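Local coordinates for mandelate racemase/muconate lactonizing enzyme family protein (Azoarcus sp., PDB 2QDE) that belongs to the mandelate racemase/muconate lactonizing enzyme family, pairing an enolase-type N-terminal domain with a TIM-barrel-like domain that here binds a barium ion, at residues D82-E87 with D113-R118; F163-A168 with F193-G198; A174-V179 with R210-Y215. All coordinates share one frame; numbering follows the deposited sequence.

Contact 1. Residues D82-E87 with D113-R118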
loop_
_atom_site.group_PDB
_atom_site.type_symbol
_atom_site.label_atom_id
_atom_site.label_comp_id
_atom_site.label_asym_id
_atom_site.label_seq_id
_atom_site.Cartn_x
_atom_site.Cartn_y
_atom_site.Cartn_z
ATOM N N ASP A 82 19.519 21.251 37.858
ATOM C CA ASP A 82 20.847 21.452 37.285
ATOM C C ASP A 82 20.608 21.791 35.803
ATOM O O ASP A 82 20.086 20.969 35.051
ATOM C CB ASP A 82 21.659 20.150 37.416
ATOM C CG ASP A 82 23.079 20.279 36.900
ATOM O OD1 ASP A 82 23.346 21.175 36.065
ATOM O OD2 ASP A 82 23.934 19.462 37.320
ATOM N N PRO A 83 21.002 23.001 35.370
ATOM C CA PRO A 83 20.814 23.434 33.984
ATOM C C PRO A 83 21.528 22.618 32.912
ATOM O O PRO A 83 21.155 22.678 31.737
ATOM C CB PRO A 83 21.264 24.894 34.018
ATOM C CG PRO A 83 22.345 24.874 35.037
ATOM C CD PRO A 83 21.766 24.005 36.130
ATOM N N THR A 84 22.544 21.854 33.305
ATOM C CA THR A 84 23.282 21.029 32.352
ATOM C C THR A 84 22.457 19.835 31.862
ATOM O O THR A 84 22.774 19.229 30.838
ATOM C CB THR A 84 24.590 20.457 32.967
ATOM O OG1 THR A 84 24.278 19.710 34.152
ATOM C CG2 THR A 84 25.569 21.570 33.292
ATOM N N LYS A 85 21.408 19.499 32.602
ATOM C CA LYS A 85 20.557 18.362 32.259
ATOM C C LYS A 85 19.491 18.747 31.237
ATOM O O LYS A 85 18.291 18.702 31.511
ATOM C CB LYS A 85 19.925 17.803 33.536
ATOM C CG LYS A 85 20.974 17.356 34.546
ATOM C CD LYS A 85 20.360 16.786 35.807
ATOM C CE LYS A 85 21.436 16.181 36.688
ATOM N NZ LYS A 85 20.855 15.499 37.881
ATOM N N ILE A 86 19.957 19.120 30.048
ATOM C CA ILE A 86 19.074 19.537 28.968
ATOM C C ILE A 86 18.188 18.415 28.426
ATOM O O ILE A 86 16.999 18.635 28.223
ATOM C CB ILE A 86 19.883 20.194 27.825
ATOM C CG1 ILE A 86 20.518 21.496 28.344
ATOM C CG2 ILE A 86 18.969 20.511 26.640
ATOM C CD1 ILE A 86 21.418 22.198 27.339
ATOM N N GLU A 87 18.748 17.227 28.193
ATOM C CA GLU A 87 17.940 16.101 27.708
ATOM C C GLU A 87 16.796 15.853 28.702
ATOM O O GLU A 87 15.635 15.714 28.317
ATOM C CB GLU A 87 18.775 14.813 27.604
ATOM C CG GLU A 87 19.700 14.686 26.390
ATOM C CD GLU A 87 19.036 14.029 25.178
ATOM O OE1 GLU A 87 18.058 13.263 25.349
ATOM O OE2 GLU A 87 19.514 14.264 24.048
ATOM N N ASP A 113 22.514 28.612 26.761
ATOM C CA ASP A 113 23.291 29.815 27.039
ATOM C C ASP A 113 23.960 29.676 28.405
ATOM O O ASP A 113 25.162 29.901 28.545
ATOM C CB ASP A 113 22.389 31.048 27.025
ATOM C CG ASP A 113 23.147 32.325 27.323
ATOM O OD1 ASP A 113 24.122 32.620 26.603
ATOM O OD2 ASP A 113 22.763 33.035 28.279
ATOM N N LEU A 114 23.175 29.283 29.401
ATOM C CA LEU A 114 23.675 29.113 30.756
ATOM C C LEU A 114 24.738 28.019 30.860
ATOM O O LEU A 114 25.720 28.172 31.584
ATOM C CB LEU A 114 22.511 28.818 31.700
ATOM C CG LEU A 114 22.796 28.692 33.199
ATOM C CD1 LEU A 114 23.632 29.870 33.685
ATOM C CD2 LEU A 114 21.464 28.627 33.941
ATOM N N VAL A 115 24.552 26.921 30.132
ATOM C CA VAL A 115 25.526 25.831 30.166
ATOM C C VAL A 115 26.816 26.298 29.509
ATOM O O VAL A 115 27.911 26.056 30.025
ATOM C CB VAL A 115 24.982 24.569 29.450
ATOM C CG1 VAL A 115 26.069 23.511 29.330
ATOM C CG2 VAL A 115 23.812 24.006 30.239
ATOM N N GLY A 116 26.681 26.988 28.381
ATOM C CA GLY A 116 27.844 27.497 27.680
ATOM C C GLY A 116 28.629 28.465 28.549
ATOM O O GLY A 116 29.861 28.434 28.564
ATOM N N LYS A 117 27.920 29.333 29.272
ATOM C CA LYS A 117 28.573 30.294 30.153
ATOM C C LYS A 117 29.284 29.537 31.268
ATOM O O LYS A 117 30.422 29.858 31.623
ATOM C CB LYS A 117 27.551 31.277 30.737
ATOM C CG LYS A 117 27.066 32.318 29.732
ATOM C CD LYS A 117 25.942 33.181 30.296
ATOM C CE LYS A 117 25.577 34.308 29.331
ATOM N NZ LYS A 117 24.376 35.067 29.773
ATOM N N ARG A 118 28.623 28.520 31.806
ATOM C CA ARG A 118 29.216 27.715 32.866
ATOM C C ARG A 118 30.487 26.999 32.406
ATOM O O ARG A 118 31.469 26.946 33.146
ATOM C CB ARG A 118 28.225 26.673 33.375
ATOM C CG ARG A 118 28.714 25.914 34.600
ATOM C CD ARG A 118 29.024 26.897 35.722
ATOM N NE ARG A 118 28.896 26.302 37.049
ATOM C CZ ARG A 118 29.848 25.603 37.656
ATOM N NH1 ARG A 118 31.017 25.404 37.052
ATOM N NH2 ARG A 118 29.635 25.115 38.873
#
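Thr84, whose CA lies against Val115 across the contact, grips Asp82 OD1 twice. Its OG1 donates to that oxygen at 2.6 Å, and its backbone N at 3.0 Å, with an N-H...O angle of 161°. Both donors come from the same face of the carboxylate, well above its plane. The bond from Thr84 N, two residues on, makes this an Asx turn, and it is laid over a type I beta turn from Asp82 to Lys85, closed by Lys85 N and Asp82 O at 3.1 Å. This folding of the loop presents Pro83 and Thr84 to the helix of 113-118.

All the contact between the segments is van der Waals. Val115 has the largest share, and its CG2 makes the close contacts. With CG1 anti to the backbone N (chi1 172°), CG2 is left anti to the carbonyl carbon and is directed at the turn, where it meets Pro83 O at 3.3 Å and Thr84 CA at 3.7 Å. The same methyl touches the tip of Ile86, CD1, at 4.2 Å. Pro83 adds a second apolar contact: its CB lies 3.7 Å from Leu114 CD2, the ring and the leucine branch crossing at a slant. Across only 205 Å² of buried surface, five residues meet, all buried.

The contact joins the turn leading into helix 86-96, with Lys85 as its N-cap, to helix 101-119. Pro83 and Ile86 also rest on Leu111 of that helix, Ile86 reaches Leu278 of helix 277-290, and Thr84 packs on Gln125 of a neighbouring subunit.

Contact 2. Residues F163-A168 with F193-G198. With BA (barium ion), chain I.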
loop_
_atom_site.group_PDB
_atom_site.type_symbol
_atom_site.label_atom_id
_atom_site.label_comp_id
_atom_site.label_asym_id
_atom_site.label_seq_id
_atom_site.Cartn_x
_atom_site.Cartn_y
_atom_site.Cartn_z
ATOM N N PHE A 163 19.647 34.088 -2.185
ATOM C CA PHE A 163 18.354 33.811 -2.787
ATOM C C PHE A 163 17.379 34.899 -2.403
ATOM O O PHE A 163 17.668 35.715 -1.528
ATOM C CB PHE A 163 17.829 32.408 -2.414
ATOM C CG PHE A 163 17.516 32.213 -0.958
ATOM C CD1 PHE A 163 16.376 32.774 -0.390
ATOM C CD2 PHE A 163 18.330 31.402 -0.169
ATOM C CE1 PHE A 163 16.048 32.521 0.943
ATOM C CE2 PHE A 163 18.011 31.142 1.159
ATOM C CZ PHE A 163 16.870 31.700 1.717
ATOM N N VAL A 164 16.237 34.927 -3.076
ATOM C CA VAL A 164 15.216 35.925 -2.812
ATOM C C VAL A 164 13.865 35.237 -2.653
ATOM O O VAL A 164 13.408 34.546 -3.558
ATOM C CB VAL A 164 15.146 36.944 -3.972
ATOM C CG1 VAL A 164 13.945 37.855 -3.797
ATOM C CG2 VAL A 164 16.434 37.761 -4.020
ATOM N N LYS A 165 13.231 35.444 -1.505
ATOM C CA LYS A 165 11.937 34.842 -1.210
ATOM C C LYS A 165 10.830 35.901 -1.158
ATOM O O LYS A 165 11.020 36.957 -0.557
ATOM C CB LYS A 165 12.027 34.106 0.131
ATOM C CG LYS A 165 10.700 33.627 0.692
ATOM C CD LYS A 165 10.924 32.859 1.989
ATOM C CE LYS A 165 9.648 32.712 2.779
ATOM N NZ LYS A 165 9.859 31.891 3.993
ATOM N N LEU A 166 9.687 35.612 -1.786
ATOM C CA LEU A 166 8.552 36.534 -1.809
ATOM C C LEU A 166 7.349 35.941 -1.078
ATOM O O LEU A 166 7.185 34.722 -1.018
ATOM C CB LEU A 166 8.130 36.844 -3.263
ATOM C CG LEU A 166 9.244 37.184 -4.262
ATOM C CD1 LEU A 166 8.680 37.229 -5.668
ATOM C CD2 LEU A 166 9.903 38.517 -3.896
ATOM N N LYS A 167 6.517 36.798 -0.500
ATOM C CA LYS A 167 5.307 36.323 0.166
ATOM C C LYS A 167 4.140 36.527 -0.788
ATOM O O LYS A 167 3.926 37.638 -1.280
ATOM C CB LYS A 167 5.076 37.094 1.465
ATOM C CG LYS A 167 6.180 36.865 2.475
ATOM C CD LYS A 167 5.864 37.418 3.852
ATOM C CE LYS A 167 6.970 37.042 4.829
ATOM N NZ LYS A 167 6.794 37.708 6.156
ATOM N N ALA A 168 3.376 35.473 -1.036
ATOM C CA ALA A 168 2.269 35.544 -1.987
ATOM C C ALA A 168 0.904 35.612 -1.327
ATOM O O ALA A 168 0.287 34.562 -1.083
ATOM C CB ALA A 168 2.345 34.334 -2.900
ATOM N N PHE A 193 11.935 32.214 -5.152
ATOM C CA PHE A 193 10.790 31.375 -4.811
ATOM C C PHE A 193 9.760 32.129 -3.983
ATOM O O PHE A 193 10.011 33.254 -3.555
ATOM C CB PHE A 193 11.230 30.068 -4.118
ATOM C CG PHE A 193 11.889 30.251 -2.776
ATOM C CD1 PHE A 193 11.149 30.125 -1.600
ATOM C CD2 PHE A 193 13.268 30.467 -2.685
ATOM C CE1 PHE A 193 11.776 30.206 -0.341
ATOM C CE2 PHE A 193 13.907 30.550 -1.437
ATOM C CZ PHE A 193 13.159 30.415 -0.263
ATOM N N ILE A 194 8.596 31.520 -3.775
ATOM C CA ILE A 194 7.530 32.171 -3.018
ATOM C C ILE A 194 7.020 31.336 -1.845
ATOM O O ILE A 194 7.132 30.110 -1.845
ATOM C CB ILE A 194 6.335 32.506 -3.931
ATOM C CG1 ILE A 194 5.798 31.224 -4.580
ATOM C CG2 ILE A 194 6.765 33.504 -4.998
ATOM C CD1 ILE A 194 4.541 31.436 -5.404
ATOM N N ASP A 195 6.455 32.022 -0.858
ATOM C CA ASP A 195 5.927 31.395 0.354
ATOM C C ASP A 195 4.431 31.706 0.447
ATOM O O ASP A 195 4.038 32.869 0.417
ATOM C CB ASP A 195 6.662 31.964 1.564
ATOM C CG ASP A 195 6.361 31.217 2.848
ATOM O OD1 ASP A 195 5.421 30.396 2.870
ATOM O OD2 ASP A 195 7.067 31.471 3.850
ATOM N N ILE A 196 3.608 30.666 0.558
ATOM C CA ILE A 196 2.155 30.821 0.619
ATOM C C ILE A 196 1.595 30.736 2.037
ATOM O O ILE A 196 0.458 31.133 2.285
ATOM C CB ILE A 196 1.452 29.737 -0.234
ATOM C CG1 ILE A 196 2.224 29.515 -1.539
ATOM C CG2 ILE A 196 0.032 30.164 -0.554
ATOM C CD1 ILE A 196 2.359 30.761 -2.402
ATOM N N ASN A 197 2.390 30.206 2.961
ATOM C CA ASN A 197 1.965 30.071 4.351
ATOM C C ASN A 197 0.691 29.221 4.483
ATOM O O ASN A 197 -0.128 29.445 5.381
ATOM C CB ASN A 197 1.744 31.455 4.991
ATOM C CG ASN A 197 3.048 32.212 5.225
ATOM O OD1 ASN A 197 3.978 31.700 5.858
ATOM N ND2 ASN A 197 3.118 33.438 4.722
ATOM N N GLY A 198 0.535 28.254 3.583
ATOM C CA GLY A 198 -0.604 27.351 3.620
ATOM C C GLY A 198 -1.992 27.930 3.413
ATOM O O GLY A 198 -2.985 27.339 3.848
HETATM BA BA BA I . 6.143 29.859 5.854
#
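Lys165 crosses the Phe193 ring at a slant and ends on Asp195, linking two residues of the adjacent strand. Its CB lies over one face of the Phe193 ring, offset toward the rim, 4.1 Å from the centroid and 23° off the normal, a CH-pi contact. With CG anti to the backbone N (chi1 170°) and the chain extended beyond, the aliphatic stem continues past the ring: both CG and CD sit nearest to CE1, CD at 3.6 Å. CE passes beside CB and OD2 of Asp195, and NZ donates to Asp195 OD2 at 2.8 Å, a salt bridge in which NZ meets the oxygen on its anti side, 30° out of the carboxylate plane. NZ has a second salt-bridge partner in Glu221.

Both carboxylate oxygens of Asp195 bind the barium ion, OD2 at 2.7 Å and OD1 at 3.1 Å; OD1 also accepts from Asn197 N, an Asx turn. Asn197, at the end of this turn, binds the barium ion through OD1 at 2.8 Å; Glu221 and Asp246 complete the protein ligands. Lys165 therefore contacts the metal shell without binding the metal.

The backbones pair in parallel, Leu166 in register with Ile194. Leu166 takes both bonds of the central pair: its N donates to Phe193 O at 3.0 Å, and its O accepts from Asp195 N at 2.8 Å. At the far end Ala168 N reaches Asp195 O in an almost straight bond.

Strands 164-167 and 192-195 belong to a beta-alpha-beta unit whose connecting helix is 172-186. Leu166 and Ile194 point to the face that this helix covers through Val179, and strands 135-140 and 220-221 flank the pair.

Contact 3. Residues A174-V179 with R210-Y215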
loop_
_atom_site.group_PDB
_atom_site.type_symbol
_atom_site.label_atom_id
_atom_site.label_comp_id
_atom_site.label_asym_id
_atom_site.label_seq_id
_atom_site.Cartn_x
_atom_site.Cartn_y
_atom_site.Cartn_z
ATOM N N ALA A 174 -2.307 39.646 -8.590
ATOM C CA ALA A 174 -1.272 40.297 -7.789
ATOM C C ALA A 174 -0.050 39.393 -7.642
ATOM O O ALA A 174 1.091 39.857 -7.732
ATOM C CB ALA A 174 -1.829 40.653 -6.418
ATOM N N ASP A 175 -0.287 38.106 -7.406
ATOM C CA ASP A 175 0.810 37.150 -7.272
ATOM C C ASP A 175 1.583 37.074 -8.592
ATOM O O ASP A 175 2.814 37.140 -8.601
ATOM C CB ASP A 175 0.285 35.754 -6.897
ATOM C CG ASP A 175 -0.249 35.683 -5.463
ATOM O OD1 ASP A 175 0.070 36.576 -4.647
ATOM O OD2 ASP A 175 -0.983 34.720 -5.148
ATOM N N ILE A 176 0.865 36.938 -9.705
ATOM C CA ILE A 176 1.514 36.878 -11.017
ATOM C C ILE A 176 2.325 38.139 -11.287
ATOM O O ILE A 176 3.488 38.068 -11.702
ATOM C CB ILE A 176 0.488 36.731 -12.170
ATOM C CG1 ILE A 176 -0.125 35.328 -12.152
ATOM C CG2 ILE A 176 1.173 36.992 -13.514
ATOM C CD1 ILE A 176 -1.223 35.122 -13.190
ATOM N N ALA A 177 1.704 39.293 -11.052
ATOM C CA ALA A 177 2.352 40.581 -11.280
ATOM C C ALA A 177 3.644 40.734 -10.482
ATOM O O ALA A 177 4.667 41.178 -11.019
ATOM C CB ALA A 177 1.383 41.715 -10.938
ATOM N N MET A 178 3.601 40.367 -9.204
ATOM C CA MET A 178 4.775 40.470 -8.336
ATOM C C MET A 178 5.936 39.634 -8.870
ATOM O O MET A 178 7.043 40.143 -9.078
ATOM C CB MET A 178 4.414 40.019 -6.914
ATOM C CG MET A 178 5.571 40.024 -5.915
ATOM S SD MET A 178 5.058 39.468 -4.246
ATOM C CE MET A 178 4.940 37.693 -4.488
ATOM N N VAL A 179 5.669 38.348 -9.100
ATOM C CA VAL A 179 6.682 37.424 -9.599
ATOM C C VAL A 179 7.160 37.813 -10.990
ATOM O O VAL A 179 8.361 37.781 -11.272
ATOM C CB VAL A 179 6.138 35.962 -9.620
ATOM C CG1 VAL A 179 7.132 35.030 -10.296
ATOM C CG2 VAL A 179 5.885 35.492 -8.196
ATOM N N ARG A 210 0.607 26.510 -11.708
ATOM C CA ARG A 210 0.733 26.311 -13.148
ATOM C C ARG A 210 0.866 27.658 -13.847
ATOM O O ARG A 210 1.609 27.793 -14.822
ATOM C CB ARG A 210 -0.469 25.527 -13.688
ATOM C CG ARG A 210 -0.424 24.049 -13.285
ATOM C CD ARG A 210 -1.558 23.236 -13.883
ATOM N NE ARG A 210 -1.300 21.806 -13.724
ATOM C CZ ARG A 210 -2.122 20.845 -14.128
ATOM N NH1 ARG A 210 -3.266 21.153 -14.720
ATOM N NH2 ARG A 210 -1.801 19.573 -13.938
ATOM N N ALA A 211 0.169 28.663 -13.325
ATOM C CA ALA A 211 0.226 29.998 -13.900
ATOM C C ALA A 211 1.606 30.618 -13.686
ATOM O O ALA A 211 1.999 31.535 -14.401
ATOM C CB ALA A 211 -0.846 30.881 -13.272
ATOM N N LEU A 212 2.342 30.106 -12.706
ATOM C CA LEU A 212 3.664 30.636 -12.395
ATOM C C LEU A 212 4.829 29.831 -12.965
ATOM O O LEU A 212 5.977 30.268 -12.886
ATOM C CB LEU A 212 3.841 30.743 -10.878
ATOM C CG LEU A 212 2.889 31.681 -10.122
ATOM C CD1 LEU A 212 3.195 31.628 -8.629
ATOM C CD2 LEU A 212 3.048 33.104 -10.651
ATOM N N GLU A 213 4.548 28.664 -13.538
ATOM C CA GLU A 213 5.611 27.825 -14.077
ATOM C C GLU A 213 6.521 28.512 -15.093
ATOM O O GLU A 213 7.707 28.204 -15.161
ATOM C CB GLU A 213 5.024 26.530 -14.669
ATOM C CG GLU A 213 4.331 25.659 -13.609
ATOM C CD GLU A 213 3.827 24.318 -14.128
ATOM O OE1 GLU A 213 3.272 24.278 -15.249
ATOM O OE2 GLU A 213 3.972 23.304 -13.401
ATOM N N LYS A 214 5.989 29.453 -15.865
ATOM C CA LYS A 214 6.808 30.137 -16.862
ATOM C C LYS A 214 7.891 31.023 -16.231
ATOM O O LYS A 214 8.834 31.449 -16.917
ATOM C CB LYS A 214 5.926 30.975 -17.797
ATOM C CG LYS A 214 5.326 32.225 -17.174
ATOM C CD LYS A 214 4.407 32.918 -18.174
ATOM C CE LYS A 214 3.188 32.051 -18.470
ATOM N NZ LYS A 214 2.459 32.455 -19.716
ATOM N N TYR A 215 7.768 31.285 -14.929
ATOM C CA TYR A 215 8.745 32.118 -14.236
ATOM C C TYR A 215 9.868 31.319 -13.580
ATOM O O TYR A 215 10.779 31.890 -12.985
ATOM C CB TYR A 215 8.036 33.000 -13.206
ATOM C CG TYR A 215 7.006 33.896 -13.846
ATOM C CD1 TYR A 215 7.383 34.860 -14.780
ATOM C CD2 TYR A 215 5.649 33.747 -13.565
ATOM C CE1 TYR A 215 6.441 35.652 -15.425
ATOM C CE2 TYR A 215 4.690 34.538 -14.205
ATOM C CZ TYR A 215 5.098 35.486 -15.134
ATOM O OH TYR A 215 4.161 36.264 -15.778
#
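Ile176 and Tyr215 are brought together by their first torsions: chi1 of -71° puts Ile176 CG1 anti to the carbonyl carbon and leaves CG2 anti to the backbone N, and Tyr215 holds CG anti to the carbonyl carbon (chi1 -59°), which directs its ring back toward helix 172-186. The setting is the outer helical layer of a TIM-barrel-like domain. Helix 172-186 follows strand 164-167, helix 202-212 follows strand 192-195, and segments 174-179 and 210-215 bring these two neighbouring helices together.

The interface is apolar, with 278 Å² of surface buried. Leu212 enters between Ile176 and Val179, one helical turn apart: its CD2 lies 4.1 Å from Ile176 CA and 4.3 Å from Val179 CB. Beside it, Ala211 CB meets the tip of Ile176, CD1, at 4.3 Å. Val179 uses CG1, which lies 3.7 Å from Tyr215 CB and equally close to CG at the root of the ring. Leu212 and Val179 also reach inward to Ile194 of the barrel strands, linking the helix pair to the sheet, while Arg183, further along helix 172-186, hydrogen-bonds to the backbone O of Tyr215.

Within its own segment the Tyr215 ring is covered on one face by Lys214 CG, which stands 3.7 Å above the plane, over the ring centre. Ile176 and Tyr215 cross at about a right angle, and the closest approach of the pair is Ile176 CG2 to the hydroxyl, Tyr215 OH, at 3.8 Å.

In the fold
Contact 1 comes first along the chain and joins the turn before helix 86-96 to helix 101-119 in the N-terminal domain; contacts 2 and 3 follow in the barrel-like domain, on the opposite side of the chain's centre. Contact 1 lies about 37 Å from contact 2 and 48 Å from contact 3, centre to centre, and so stands far from the metal. Contacts 2 and 3 are only 12 Å apart between centres, and their segments alternate in sequence, as successive strand-helix units require. Contact 2 carries two of the barium ligands, and contact 3 packs behind it as the outer layer: Ile194 CD1 meets Leu212 CD1 at 3.5 Å, and Leu166 CB meets Met178 CE at 3.5 Å.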